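Local coordinates for protein ATPase BagA (Mycobacterium tuberculosis H37Rv, PDB 6BS3) that hydrolyses ATP as one subunit of the heterodimeric BagAB complex, whose ATPase activity is required for resistance to nitric oxide and to elevated glycerol, at residues R168-L173 with I224-Q229; L72-L77 with L91-E96; G20-L25 with S201-I206. All blocks are in the same frame, centred on the assembly; numbering follows the deposited sequence.

The three contacts lie on or against the mostly parallel sheet of the ATPase core. Contact 3 pairs two neighbouring strands, 23-28 and 204-210, and contact 1 sits on top of them: their centres are about 15 Å apart, and Leu173 and Leu227 pack on Ile206. Contact 2 lies further across, where strand 86-92 approaches the sheet margin, about 22 Å from contact 3 and about 25 Å from contact 1 between centres. Along the chain, contact 2 is nested inside the loop that contact 3 closes, whereas contacts 1 and 3 interleave. Strand 23-28 leads into the ATP-binding loop with Lys34, and contacts 1 and 3 bring distant chain regions together beside that strand.

Contact 1 of 3, residues R168-L173 with I224-Q229; sequences RIARFL and IEELAQ
The carboxylate of Glu226 turns one face to Ala170: the methyl CB stands 3.7 Å from Glu226 CD, almost straight above that carbon, and 3.6 Å from Glu226 OE2. Water 1 lies on the same side of the carboxylate plane but beyond the OE1 end, tilted out of the plane, and donates to Glu226 OE1 over 3.2 Å. The same water accepts from Ala170 N at 2.9 Å. Because Ala170 lies in the first turn of helix 169-172, two residues past the N-cap Arg168, its N-H precedes the i to i-4 bonding, and the water supplies an acceptor. The carboxylate may also be weakly favoured by the N-terminal end of this short helix. Glu226 reaches this place with CG between staggered positions (chi1 -117°) and an extended chain beyond it.

Beside the polar bridge, Leu227 supplies the apolar part. Its CD2 rests 4.1 Å from Ala170 CA and 4.3 Å from Leu173 CD1, while its other methyl, CD1, is 4.3 Å from Ile169 CG2. Toward the sheet, Ile169 touches Thr27 and Leu173 touches Leu25.

Two helices thus meet side by side over strands 23-28 and 204-210, the helical layering of the P-loop NTPase fold; the helix after strand 158-162 probably corresponds to the switch II region of Get3-like ATPases.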
loop_
_atom_site.group_PDB
_atom_site.type_symbol
_atom_site.label_atom_id
_atom_site.label_comp_id
_atom_site.label_asym_id
_atom_site.label_seq_id
_atom_site.Cartn_x
_atom_site.Cartn_y
_atom_site.Cartn_z
ATOM N N ARG A 168 5.607 9.089 -4.177
ATOM C CA ARG A 168 5.236 9.867 -5.367
ATOM C C ARG A 168 4.955 11.342 -5.097
ATOM O O ARG A 168 4.822 12.111 -6.053
ATOM C CB ARG A 168 3.983 9.239 -6.017
ATOM C CG ARG A 168 4.185 7.817 -6.514
ATOM C CD ARG A 168 2.959 7.271 -7.209
ATOM N NE ARG A 168 3.298 6.083 -7.992
ATOM C CZ ARG A 168 2.584 5.618 -9.013
ATOM N NH1 ARG A 168 1.473 6.241 -9.396
ATOM N NH2 ARG A 168 2.979 4.533 -9.668
ATOM N N ILE A 169 4.816 11.737 -3.818
ATOM C CA ILE A 169 4.413 13.099 -3.430
ATOM C C ILE A 169 5.374 14.192 -3.920
ATOM O O ILE A 169 4.893 15.215 -4.420
ATOM C CB ILE A 169 4.094 13.241 -1.903
ATOM C CG1 ILE A 169 3.363 14.571 -1.580
ATOM C CG2 ILE A 169 5.325 13.036 -0.986
ATOM C CD1 ILE A 169 1.946 14.743 -2.191
ATOM N N ALA A 170 6.697 13.992 -3.783
ATOM C CA ALA A 170 7.679 15.012 -4.173
ATOM C C ALA A 170 7.633 15.292 -5.666
ATOM O O ALA A 170 7.563 16.458 -6.039
ATOM C CB ALA A 170 9.087 14.632 -3.712
ATOM N N ARG A 171 7.575 14.238 -6.507
ATOM C CA ARG A 171 7.439 14.345 -7.963
ATOM C C ARG A 171 6.091 14.983 -8.359
ATOM O O ARG A 171 6.058 15.839 -9.251
ATOM C CB ARG A 171 7.625 12.960 -8.620
ATOM C CG ARG A 171 7.317 12.885 -10.142
ATOM C CD ARG A 171 8.288 13.678 -11.017
ATOM N NE ARG A 171 9.687 13.303 -10.784
ATOM C CZ ARG A 171 10.363 12.413 -11.505
ATOM N NH1 ARG A 171 9.786 11.803 -12.534
ATOM N NH2 ARG A 171 11.625 12.129 -11.206
ATOM N N PHE A 172 4.992 14.601 -7.676
ATOM C CA PHE A 172 3.661 15.163 -7.924
ATOM C C PHE A 172 3.631 16.696 -7.764
ATOM O O PHE A 172 2.913 17.381 -8.503
ATOM C CB PHE A 172 2.614 14.506 -7.008
ATOM C CG PHE A 172 1.224 15.103 -7.085
ATOM C CD1 PHE A 172 0.432 14.925 -8.218
ATOM C CD2 PHE A 172 0.696 15.823 -6.016
ATOM C CE1 PHE A 172 -0.857 15.471 -8.286
ATOM C CE2 PHE A 172 -0.600 16.365 -6.083
ATOM C CZ PHE A 172 -1.365 16.182 -7.216
ATOM N N LEU A 173 4.409 17.225 -6.793
ATOM C CA LEU A 173 4.465 18.659 -6.509
ATOM C C LEU A 173 5.632 19.356 -7.208
ATOM O O LEU A 173 5.853 20.546 -6.991
ATOM C CB LEU A 173 4.458 18.916 -4.985
ATOM C CG LEU A 173 3.249 18.328 -4.232
ATOM C CD1 LEU A 173 3.498 18.284 -2.749
ATOM C CD2 LEU A 173 1.952 19.046 -4.594
ATOM N N ILE A 224 9.865 13.831 3.938
ATOM C CA ILE A 224 10.140 15.126 4.608
ATOM C C ILE A 224 11.454 15.751 4.095
ATOM O O ILE A 224 11.475 16.943 3.783
ATOM C CB ILE A 224 10.096 15.004 6.167
ATOM C CG1 ILE A 224 8.636 14.885 6.642
ATOM C CG2 ILE A 224 10.825 16.180 6.867
ATOM C CD1 ILE A 224 8.410 14.519 8.094
ATOM N N GLU A 225 12.513 14.940 3.962
ATOM C CA GLU A 225 13.835 15.360 3.475
ATOM C C GLU A 225 13.759 15.867 2.023
ATOM O O GLU A 225 14.281 16.948 1.729
ATOM C CB GLU A 225 14.839 14.198 3.621
ATOM C CG GLU A 225 16.274 14.493 3.199
ATOM C CD GLU A 225 17.248 13.337 3.371
ATOM O OE1 GLU A 225 16.854 12.167 3.140
ATOM O OE2 GLU A 225 18.419 13.608 3.727
ATOM N N GLU A 226 13.080 15.104 1.135
ATOM C CA GLU A 226 12.891 15.450 -0.277
ATOM C C GLU A 226 12.054 16.736 -0.372
ATOM O O GLU A 226 12.369 17.617 -1.166
ATOM C CB GLU A 226 12.124 14.323 -0.972
ATOM C CG GLU A 226 12.857 13.598 -2.078
ATOM C CD GLU A 226 11.994 12.592 -2.818
ATOM O OE1 GLU A 226 11.257 11.824 -2.154
ATOM O OE2 GLU A 226 12.054 12.572 -4.069
ATOM N N LEU A 227 10.993 16.846 0.448
ATOM C CA LEU A 227 10.117 18.014 0.435
ATOM C C LEU A 227 10.813 19.283 0.973
ATOM O O LEU A 227 10.631 20.350 0.392
ATOM C CB LEU A 227 8.785 17.727 1.150
ATOM C CG LEU A 227 7.851 16.713 0.489
ATOM C CD1 LEU A 227 6.759 16.245 1.468
ATOM C CD2 LEU A 227 7.225 17.258 -0.785
ATOM N N ALA A 228 11.621 19.154 2.053
ATOM C CA ALA A 228 12.408 20.255 2.650
ATOM C C ALA A 228 13.421 20.812 1.641
ATOM O O ALA A 228 13.585 22.034 1.568
ATOM C CB ALA A 228 13.133 19.785 3.904
ATOM N N GLN A 229 14.062 19.913 0.837
ATOM C CA GLN A 229 15.013 20.263 -0.226
ATOM C C GLN A 229 14.346 21.088 -1.327
ATOM O O GLN A 229 14.981 21.959 -1.916
ATOM C CB GLN A 229 15.651 19.002 -0.830
ATOM C CG GLN A 229 16.810 18.458 -0.004
ATOM C CD GLN A 229 17.488 17.259 -0.625
ATOM O OE1 GLN A 229 18.713 17.236 -0.783
ATOM N NE2 GLN A 229 16.723 16.224 -0.979
HETATM O O HOH W 1 8.116 11.570 -2.898
#

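Contact 2 of 3, residues L72-L77 with L91-E96; sequences LPYQEL and LAIDIE
Tyr74 and the backbone of 91-94 form the innermost shell, with the phenol ring against the chain where strand 86-92 ends. Its CD1 edge meets Ala92 O at 3.6 Å, near the ring plane, so a ring C-H points at a carbonyl oxygen. Over one face stands Asp94 O, 4.3 Å above the ring centre. Leu91 CD1 comes in obliquely, 3.7 Å from Tyr74 CD1, and Ile93 packs against CE1. Anti to the backbone N (chi1 -172°), Tyr74 CG sits 3.9 Å from Asp94 CB, the ring and carboxylate planes being 56° apart.

Nearby, Glu76 CG packs 4.1 Å from Leu91 CB; separately, Leu72 CB lies 4.2 Å from Ala92 CB.

The next shell fixes the backbone. Tyr74 is the centre of an inverse gamma turn, closed by Gln75 N to Pro73 O at 2.9 Å. Water 2 accepts from Ala92 N at 2.9 Å and lies close to the carbonyl oxygens of Pro73 and Gln75, bridging the loop and the end of the strand through their backbones.

Further out, the polar ends are held by other parts of the fold. Tyr74 OH bonds Glu101 of helix 95-107, whose N-terminus is capped by Asp94 OD1 on Ala97 N; the Glu76 carboxylate bonds Tyr156 and forms a salt bridge with Arg147.

Chemically, then, direct contact between loop and strand is largely apolar, with a weakly polar ring C-H to carbonyl approach and no conventional direct hydrogen bond; a water makes the polar link, while the polar ends of Tyr74, Glu76 and Asp94 find their partners beyond both segments.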
loop_
_atom_site.group_PDB
_atom_site.type_symbol
_atom_site.label_atom_id
_atom_site.label_comp_id
_atom_site.label_asym_id
_atom_site.label_seq_id
_atom_site.Cartn_x
_atom_site.Cartn_y
_atom_site.Cartn_z
ATOM N N LEU A 72 -18.511 8.883 -7.754
ATOM C CA LEU A 72 -18.812 10.307 -7.864
ATOM C C LEU A 72 -18.468 10.881 -9.252
ATOM O O LEU A 72 -17.409 10.560 -9.808
ATOM C CB LEU A 72 -18.060 11.114 -6.776
ATOM C CG LEU A 72 -18.396 10.819 -5.306
ATOM C CD1 LEU A 72 -17.464 11.565 -4.389
ATOM C CD2 LEU A 72 -19.815 11.199 -4.969
ATOM N N PRO A 73 -19.319 11.778 -9.797
ATOM C CA PRO A 73 -18.991 12.395 -11.090
ATOM C C PRO A 73 -18.003 13.551 -10.917
ATOM O O PRO A 73 -17.668 13.934 -9.787
ATOM C CB PRO A 73 -20.358 12.879 -11.596
ATOM C CG PRO A 73 -21.116 13.187 -10.346
ATOM C CD PRO A 73 -20.622 12.258 -9.279
ATOM N N TYR A 74 -17.540 14.125 -12.035
ATOM C CA TYR A 74 -16.615 15.250 -11.976
ATOM C C TYR A 74 -17.369 16.560 -11.675
ATOM O O TYR A 74 -17.616 17.357 -12.570
ATOM C CB TYR A 74 -15.751 15.312 -13.255
ATOM C CG TYR A 74 -14.623 16.325 -13.204
ATOM C CD1 TYR A 74 -13.804 16.438 -12.075
ATOM C CD2 TYR A 74 -14.336 17.128 -14.302
ATOM C CE1 TYR A 74 -12.752 17.355 -12.035
ATOM C CE2 TYR A 74 -13.259 18.018 -14.288
ATOM C CZ TYR A 74 -12.481 18.138 -13.149
ATOM O OH TYR A 74 -11.463 19.052 -13.139
ATOM N N GLN A 75 -17.770 16.741 -10.404
ATOM C CA GLN A 75 -18.526 17.878 -9.864
ATOM C C GLN A 75 -18.244 17.975 -8.383
ATOM O O GLN A 75 -18.077 16.940 -7.737
ATOM C CB GLN A 75 -20.060 17.649 -9.985
ATOM C CG GLN A 75 -20.662 17.708 -11.378
ATOM C CD GLN A 75 -22.071 17.144 -11.370
ATOM O OE1 GLN A 75 -22.965 17.624 -10.653
ATOM N NE2 GLN A 75 -22.307 16.115 -12.181
ATOM N N GLU A 76 -18.283 19.199 -7.821
ATOM C CA GLU A 76 -18.097 19.420 -6.382
ATOM C C GLU A 76 -19.453 19.230 -5.741
ATOM O O GLU A 76 -20.385 19.966 -6.065
ATOM C CB GLU A 76 -17.530 20.810 -6.103
ATOM C CG GLU A 76 -16.134 20.984 -6.669
ATOM C CD GLU A 76 -15.760 22.405 -7.029
ATOM O OE1 GLU A 76 -16.252 23.359 -6.380
ATOM O OE2 GLU A 76 -14.937 22.560 -7.954
ATOM N N LEU A 77 -19.601 18.184 -4.915
ATOM C CA LEU A 77 -20.915 17.854 -4.344
ATOM C C LEU A 77 -20.851 17.681 -2.862
ATOM O O LEU A 77 -19.863 17.140 -2.355
ATOM C CB LEU A 77 -21.478 16.552 -4.991
ATOM C CG LEU A 77 -21.788 16.556 -6.500
ATOM C CD1 LEU A 77 -21.743 15.157 -7.069
ATOM C CD2 LEU A 77 -23.125 17.227 -6.808
ATOM N N LEU A 91 -14.631 16.311 -4.363
ATOM C CA LEU A 91 -14.247 16.396 -5.769
ATOM C C LEU A 91 -13.345 15.219 -6.186
ATOM O O LEU A 91 -12.161 15.207 -5.871
ATOM C CB LEU A 91 -13.663 17.758 -6.216
ATOM C CG LEU A 91 -13.292 17.832 -7.737
ATOM C CD1 LEU A 91 -14.545 17.784 -8.670
ATOM C CD2 LEU A 91 -12.426 19.041 -8.033
ATOM N N ALA A 92 -13.919 14.226 -6.875
ATOM C CA ALA A 92 -13.138 13.101 -7.411
ATOM C C ALA A 92 -12.697 13.597 -8.796
ATOM O O ALA A 92 -13.536 13.700 -9.701
ATOM C CB ALA A 92 -14.010 11.850 -7.534
ATOM N N ILE A 93 -11.435 14.067 -8.919
ATOM C CA ILE A 93 -10.966 14.608 -10.207
ATOM C C ILE A 93 -10.930 13.489 -11.271
ATOM O O ILE A 93 -10.372 12.416 -11.034
ATOM C CB ILE A 93 -9.607 15.379 -10.120
ATOM C CG1 ILE A 93 -9.685 16.602 -9.168
ATOM C CG2 ILE A 93 -9.128 15.804 -11.531
ATOM C CD1 ILE A 93 -8.255 17.250 -8.816
ATOM N N ASP A 94 -11.577 13.737 -12.407
ATOM C CA ASP A 94 -11.616 12.841 -13.556
ATOM C C ASP A 94 -10.564 13.429 -14.509
ATOM O O ASP A 94 -10.783 14.512 -15.063
ATOM C CB ASP A 94 -13.036 12.867 -14.153
ATOM C CG ASP A 94 -13.303 12.036 -15.399
ATOM O OD1 ASP A 94 -12.367 11.843 -16.205
ATOM O OD2 ASP A 94 -14.461 11.615 -15.588
ATOM N N ILE A 95 -9.394 12.761 -14.629
ATOM C CA ILE A 95 -8.254 13.239 -15.433
ATOM C C ILE A 95 -8.618 13.408 -16.918
ATOM O O ILE A 95 -8.157 14.356 -17.555
ATOM C CB ILE A 95 -6.953 12.385 -15.224
ATOM C CG1 ILE A 95 -5.689 13.137 -15.704
ATOM C CG2 ILE A 95 -7.035 10.988 -15.865
ATOM C CD1 ILE A 95 -5.285 14.290 -14.883
ATOM N N GLU A 96 -9.473 12.515 -17.441
ATOM C CA GLU A 96 -9.940 12.546 -18.826
ATOM C C GLU A 96 -10.773 13.802 -19.083
ATOM O O GLU A 96 -10.456 14.551 -20.005
ATOM C CB GLU A 96 -10.672 11.249 -19.161
ATOM C CG GLU A 96 -11.391 11.257 -20.495
ATOM C CD GLU A 96 -11.530 9.899 -21.157
ATOM O OE1 GLU A 96 -12.033 9.871 -22.302
ATOM O OE2 GLU A 96 -11.149 8.870 -20.546
HETATM O O HOH W 2 -16.813 14.636 -7.116
#

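Contact 3 of 3, residues G20-L25 with S201-I206; sequences GVRLHL and SNQTAI
Val21 holds CG1 anti to its backbone N (chi1 168°), which sets that methyl 3.4 Å from Gln203 O and over one face of the His24 ring, toward its rim; CG2 then meets Ala205 CB at 3.9 Å. The bend at chi2 (-83°) brings Gln203 CD beside Arg22 CG, and its amide lies alongside, with NE2 3.4 Å from Arg22 CG and near the guanidinium plane, at its edge.

Gln203 O is gripped twice: Leu23 N donates over 2.9 Å, almost in line with the carbonyl, and Arg22 N over the same length at a C=O...N angle of 131°. Parallel pairing follows, with Ala205 N to Leu23 O at 3.1 Å and Leu25 N to Ala205 O at 2.9 Å. On the face with Leu23 and Thr204, Leu25 CD1 packs 3.6 Å from Ile206 CG1.

The charged and polar ends look elsewhere: Arg22 donates to the carbonyls of Val145 and Tyr156, Thr204 OG1 bonds Leu198 O, and His24 ND1 bonds His207.

Gln203 O, a bifurcated acceptor, ties the turn before strand 204-210 to the start of strand 23-28, and the Leu23-Ala205-Leu25 bonds, supplemented by apolar packing, set the parallel register of two central strands of the nucleotide-binding fold.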
loop_
_atom_site.group_PDB
_atom_site.type_symbol
_atom_site.label_atom_id
_atom_site.label_comp_id
_atom_site.label_asym_id
_atom_site.label_seq_id
_atom_site.Cartn_x
_atom_site.Cartn_y
_atom_site.Cartn_z
ATOM N N GLY A 20 -4.178 29.134 9.294
ATOM C CA GLY A 20 -4.182 30.087 8.185
ATOM C C GLY A 20 -4.022 29.415 6.828
ATOM O O GLY A 20 -4.265 30.048 5.797
ATOM N N VAL A 21 -3.599 28.120 6.821
ATOM C CA VAL A 21 -3.399 27.289 5.621
ATOM C C VAL A 21 -4.759 27.053 4.911
ATOM O O VAL A 21 -5.736 26.654 5.554
ATOM C CB VAL A 21 -2.677 25.944 5.964
ATOM C CG1 VAL A 21 -2.732 24.953 4.803
ATOM C CG2 VAL A 21 -1.233 26.178 6.393
ATOM N N ARG A 22 -4.789 27.276 3.580
ATOM C CA ARG A 22 -5.955 27.078 2.708
ATOM C C ARG A 22 -5.858 25.745 1.967
ATOM O O ARG A 22 -6.889 25.200 1.563
ATOM C CB ARG A 22 -6.043 28.200 1.658
ATOM C CG ARG A 22 -6.108 29.644 2.204
ATOM C CD ARG A 22 -7.499 30.279 2.413
ATOM N NE ARG A 22 -8.605 29.696 1.638
ATOM C CZ ARG A 22 -8.716 29.763 0.317
ATOM N NH1 ARG A 22 -7.777 30.366 -0.405
ATOM N NH2 ARG A 22 -9.736 29.180 -0.298
ATOM N N LEU A 23 -4.626 25.244 1.733
ATOM C CA LEU A 23 -4.402 23.989 1.007
ATOM C C LEU A 23 -3.679 22.966 1.852
ATOM O O LEU A 23 -2.494 23.133 2.122
ATOM C CB LEU A 23 -3.662 24.224 -0.340
ATOM C CG LEU A 23 -3.210 22.964 -1.115
ATOM C CD1 LEU A 23 -4.401 22.108 -1.541
ATOM C CD2 LEU A 23 -2.294 23.329 -2.287
ATOM N N HIS A 24 -4.386 21.883 2.220
ATOM C CA HIS A 24 -3.821 20.800 3.033
ATOM C C HIS A 24 -3.595 19.576 2.184
ATOM O O HIS A 24 -4.539 19.068 1.589
ATOM C CB HIS A 24 -4.721 20.442 4.234
ATOM C CG HIS A 24 -4.901 21.572 5.199
ATOM N ND1 HIS A 24 -4.076 21.719 6.307
ATOM C CD2 HIS A 24 -5.808 22.573 5.193
ATOM C CE1 HIS A 24 -4.500 22.806 6.928
ATOM N NE2 HIS A 24 -5.537 23.354 6.292
ATOM N N LEU A 25 -2.344 19.105 2.112
ATOM C CA LEU A 25 -2.052 17.917 1.319
ATOM C C LEU A 25 -1.761 16.773 2.279
ATOM O O LEU A 25 -0.901 16.908 3.144
ATOM C CB LEU A 25 -0.881 18.170 0.341
ATOM C CG LEU A 25 -1.071 19.251 -0.721
ATOM C CD1 LEU A 25 0.259 19.925 -1.048
ATOM C CD2 LEU A 25 -1.615 18.659 -2.012
ATOM N N SER A 201 4.131 28.666 -0.580
ATOM C CA SER A 201 3.683 29.653 0.403
ATOM C C SER A 201 3.181 29.062 1.729
ATOM O O SER A 201 3.045 27.843 1.874
ATOM C CB SER A 201 2.620 30.566 -0.204
ATOM O OG SER A 201 1.366 29.908 -0.247
ATOM N N ASN A 202 2.867 29.975 2.679
ATOM C CA ASN A 202 2.285 29.734 3.998
ATOM C C ASN A 202 0.782 29.393 3.886
ATOM O O ASN A 202 0.135 29.157 4.904
ATOM C CB ASN A 202 2.533 30.947 4.940
ATOM C CG ASN A 202 1.848 32.271 4.595
ATOM O OD1 ASN A 202 0.915 32.372 3.779
ATOM N ND2 ASN A 202 2.291 33.334 5.248
ATOM N N GLN A 203 0.235 29.376 2.648
ATOM C CA GLN A 203 -1.157 29.003 2.332
ATOM C C GLN A 203 -1.263 27.486 2.146
ATOM O O GLN A 203 -2.368 26.960 2.026
ATOM C CB GLN A 203 -1.612 29.688 1.031
ATOM C CG GLN A 203 -1.705 31.202 1.113
ATOM C CD GLN A 203 -3.015 31.627 1.703
ATOM O OE1 GLN A 203 -3.183 31.683 2.929
ATOM N NE2 GLN A 203 -3.972 31.917 0.832
ATOM N N THR A 204 -0.112 26.790 2.096
ATOM C CA THR A 204 -0.022 25.343 1.889
ATOM C C THR A 204 0.686 24.662 3.067
ATOM O O THR A 204 1.514 25.283 3.742
ATOM C CB THR A 204 0.685 25.065 0.518
ATOM O OG1 THR A 204 0.025 25.794 -0.513
ATOM C CG2 THR A 204 0.720 23.582 0.128
ATOM N N ALA A 205 0.353 23.377 3.302
ATOM C CA ALA A 205 0.985 22.491 4.292
ATOM C C ALA A 205 0.790 21.057 3.843
ATOM O O ALA A 205 -0.304 20.682 3.435
ATOM C CB ALA A 205 0.389 22.684 5.688
ATOM N N ILE A 206 1.856 20.262 3.929
ATOM C CA ILE A 206 1.860 18.832 3.600
ATOM C C ILE A 206 1.915 18.052 4.923
ATOM O O ILE A 206 2.875 18.197 5.681
ATOM C CB ILE A 206 3.025 18.448 2.646
ATOM C CG1 ILE A 206 2.935 19.226 1.314
ATOM C CG2 ILE A 206 3.077 16.928 2.394
ATOM C CD1 ILE A 206 4.215 19.721 0.749
#